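PDB 3R72: odorant binding protein ASP5 from Apis mellifera, which probably binds small hydrophobic odorant molecules in honeybee antennae and carries them in an internal pocket of a disulfide-linked helical fold. Local coordinates for residues F38-H42 with D43-Y47. Numbering follows the deposited sequence.
Sequences FPDDH and DLQCY
D41 caps the helix that starts after it, its OD1 accepting from two backbone amides of the first turn. The bond from L44 N is nearly straight (163°) at 3.2 Å and meets OD1 from above the carboxylate plane; the one from D43 N, 3.0 Å from the same oxygen, is bent and weak. With CG anti to the backbone N (chi1 -178°), D41 swings its carboxylate towards the amides of D43 and L44. A water donates to both D41 OD1 and D43 OD2, bridging two carboxylates that probably repel mildly. D41 O accepts from Q45 N at 3.0 Å. The side chain of Q45 runs back along the turn: CG comes against D41 O, OE1 packs against H42 CD2 at 3.4 Å, and NE2 donates to D40 OD2 at 3.2 Å through a bent bond, from the anti side but tilted out of the carboxylate plane. Replacing Q45 with an alanine would probably leave the D40 carboxylate without its amide donor and take away the packing against H42 CD2. One turn after H42, C46 SG approaches its ring obliquely, 3.8 Å from the centroid, while a second water links H42 ND1 to D43 OD1. H42 NE2 is hydrogen-bonded to D99, and C46 is joined by a disulfide to C101, tying this helix start to the beginning of helix 100-114. P39 CD touches L44 CD2 at 4.1 Å. Both residues pack on L29, and L44 also meets Y105, so the first turn of helix 42-54 packs on both helix 27-32 and helix 100-114.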
ATOM      1  N   PHE A  38      -7.554   4.190 -10.575  1.00  7.31           N
ATOM      2  CA  PHE A  38      -7.235   5.133  -9.506  1.00  7.35           C
ATOM      3  C   PHE A  38      -8.096   6.397  -9.651  1.00  7.37           C
ATOM      4  O   PHE A  38      -7.613   7.475 -10.003  1.00  8.00           O
ATOM      5  CB  PHE A  38      -5.742   5.474  -9.517  1.00  7.80           C
ATOM      6  CG  PHE A  38      -4.863   4.327  -9.106  1.00  7.91           C
ATOM      7  CD1 PHE A  38      -4.738   3.976  -7.780  1.00  8.87           C
ATOM      8  CD2 PHE A  38      -4.166   3.601 -10.041  1.00  9.65           C
ATOM      9  CE1 PHE A  38      -3.921   2.940  -7.394  1.00  9.54           C
ATOM     10  CE2 PHE A  38      -3.342   2.557  -9.654  1.00 11.67           C
ATOM     11  CZ  PHE A  38      -3.228   2.225  -8.329  1.00  9.96           C
ATOM     12  N   PRO A  39      -9.397   6.278  -9.384  1.00  7.43           N
ATOM     13  CA  PRO A  39     -10.247   7.463  -9.452  1.00  7.91           C
ATOM     14  C   PRO A  39      -9.874   8.465  -8.351  1.00  8.11           C
ATOM     15  O   PRO A  39      -9.283   8.105  -7.309  1.00  7.70           O
ATOM     16  CB  PRO A  39     -11.640   6.898  -9.208  1.00  8.01           C
ATOM     17  CG  PRO A  39     -11.393   5.668  -8.366  1.00  7.84           C
ATOM     18  CD  PRO A  39     -10.132   5.087  -8.923  1.00  7.39           C
ATOM     19  N   ASP A  40     -10.191   9.727  -8.584  1.00  7.78           N
ATOM     20  CA  ASP A  40      -9.957  10.762  -7.583  1.00  8.55           C
ATOM     21  C   ASP A  40     -11.055  10.719  -6.525  1.00  9.01           C
ATOM     22  O   ASP A  40     -11.844  11.650  -6.376  1.00 10.80           O
ATOM     23  CB  ASP A  40      -9.889  12.127  -8.263  1.00  9.34           C
ATOM     24  CG  ASP A  40      -9.485  13.220  -7.327  1.00 11.48           C
ATOM     25  OD1 ASP A  40     -10.143  14.280  -7.374  1.00 12.34           O
ATOM     26  OD2 ASP A  40      -8.531  13.016  -6.543  1.00 14.70           O
ATOM     27  N   ASP A  41     -11.085   9.621  -5.781  1.00  8.75           N
ATOM     28  CA  ASP A  41     -12.145   9.284  -4.840  1.00  8.33           C
ATOM     29  C   ASP A  41     -11.558   9.367  -3.445  1.00  8.04           C
ATOM     30  O   ASP A  41     -10.738   8.542  -3.063  1.00  7.62           O
ATOM     31  CB  ASP A  41     -12.654   7.872  -5.160  1.00  7.85           C
ATOM     32  CG  ASP A  41     -13.790   7.424  -4.281  1.00  9.85           C
ATOM     33  OD1 ASP A  41     -13.772   7.729  -3.082  1.00 12.79           O
ATOM     34  OD2 ASP A  41     -14.691   6.728  -4.786  1.00 12.33           O
ATOM     35  N   HIS A  42     -11.940  10.390  -2.684  1.00  8.62           N
ATOM     36  CA  HIS A  42     -11.324  10.639  -1.399  1.00  9.21           C
ATOM     37  C   HIS A  42     -11.527   9.482  -0.420  1.00  8.68           C
ATOM     38  O   HIS A  42     -10.673   9.245   0.420  1.00  8.36           O
ATOM     39  CB  HIS A  42     -11.815  11.966  -0.816  1.00 10.50           C
ATOM     40  CG  HIS A  42     -10.997  12.452   0.336  1.00 12.20           C
ATOM     41  ND1 HIS A  42     -11.401  12.304   1.641  1.00 13.37           N
ATOM     42  CD2 HIS A  42      -9.807  13.094   0.380  1.00 13.92           C
ATOM     43  CE1 HIS A  42     -10.489  12.828   2.444  1.00 13.68           C
ATOM     44  NE2 HIS A  42      -9.515  13.322   1.703  1.00 13.88           N
ATOM     45  N   ASP A  43     -12.630   8.753  -0.538  1.00  9.16           N
ATOM     46  CA  ASP A  43     -12.840   7.610   0.342  1.00  9.42           C
ATOM     47  C   ASP A  43     -11.856   6.478   0.051  1.00  8.16           C
ATOM     48  O   ASP A  43     -11.297   5.897   0.972  1.00  8.74           O
ATOM     49  CB  ASP A  43     -14.288   7.150   0.282  1.00 10.62           C
ATOM     50  CG  ASP A  43     -15.236   8.212   0.788  1.00 14.27           C
ATOM     51  OD1 ASP A  43     -14.891   8.910   1.765  1.00 17.68           O
ATOM     52  OD2 ASP A  43     -16.328   8.356   0.206  1.00 19.29           O
ATOM     53  N   LEU A  44     -11.618   6.188  -1.222  1.00  7.59           N
ATOM     54  CA  LEU A  44     -10.587   5.219  -1.576  1.00  6.98           C
ATOM     55  C   LEU A  44      -9.222   5.710  -1.115  1.00  6.52           C
ATOM     56  O   LEU A  44      -8.408   4.926  -0.604  1.00  7.08           O
ATOM     57  CB  LEU A  44     -10.598   4.923  -3.077  1.00  7.01           C
ATOM     58  CG  LEU A  44      -9.565   3.912  -3.551  1.00  6.62           C
ATOM     59  CD1 LEU A  44      -9.684   2.568  -2.854  1.00  8.12           C
ATOM     60  CD2 LEU A  44      -9.655   3.776  -5.076  1.00  7.92           C
ATOM     61  N   GLN A  45      -8.972   7.010  -1.263  1.00  6.57           N
ATOM     62  CA  GLN A  45      -7.718   7.567  -0.773  1.00  7.11           C
ATOM     63  C   GLN A  45      -7.556   7.289   0.720  1.00  7.46           C
ATOM     64  O   GLN A  45      -6.508   6.817   1.180  1.00  7.66           O
ATOM     65  CB  GLN A  45      -7.661   9.061  -1.085  1.00  7.63           C
ATOM     66  CG  GLN A  45      -7.609   9.338  -2.580  1.00  8.11           C
ATOM     67  CD  GLN A  45      -7.832  10.771  -2.982  1.00  9.78           C
ATOM     68  OE1 GLN A  45      -8.189  11.624  -2.176  1.00 11.06           O
ATOM     69  NE2 GLN A  45      -7.613  11.042  -4.261  1.00 12.49           N
ATOM     70  N   CYS A  46      -8.606   7.535   1.493  1.00  7.51           N
ATOM     71  CA  CYS A  46      -8.528   7.300   2.937  1.00  8.50           C
ATOM     72  C   CYS A  46      -8.418   5.826   3.305  1.00  7.68           C
ATOM     73  O   CYS A  46      -7.806   5.511   4.323  1.00  7.80           O
ATOM     74  CB  CYS A  46      -9.691   7.971   3.648  1.00  9.71           C
ATOM     75  SG  CYS A  46      -9.637   9.810   3.549  1.00 14.52           S
ATOM     76  N   TYR A  47      -8.938   4.931   2.468  1.00  7.13           N
ATOM     77  CA  TYR A  47      -8.706   3.501   2.662  1.00  6.70           C
ATOM     78  C   TYR A  47      -7.203   3.201   2.631  1.00  6.75           C
ATOM     79  O   TYR A  47      -6.700   2.434   3.456  1.00  6.87           O
ATOM     80  CB  TYR A  47      -9.486   2.671   1.629  1.00  7.12           C
ATOM     81  CG  TYR A  47      -9.118   1.213   1.631  1.00  7.29           C
ATOM     82  CD1 TYR A  47      -9.778   0.293   2.439  1.00  8.27           C
ATOM     83  CD2 TYR A  47      -8.075   0.757   0.846  1.00  7.06           C
ATOM     84  CE1 TYR A  47      -9.392  -1.043   2.460  1.00  7.80           C
ATOM     85  CE2 TYR A  47      -7.695  -0.573   0.860  1.00  7.31           C
ATOM     86  CZ  TYR A  47      -8.361  -1.465   1.666  1.00  7.78           C
ATOM     87  OH  TYR A  47      -7.988  -2.787   1.704  1.00  8.59           O
TER
HETATM   88  O   HOH W   1     -15.955   9.369  -2.590  1.00 39.70           O
HETATM   89  O   HOH W   2     -13.356  10.845   2.563  1.00 27.87           O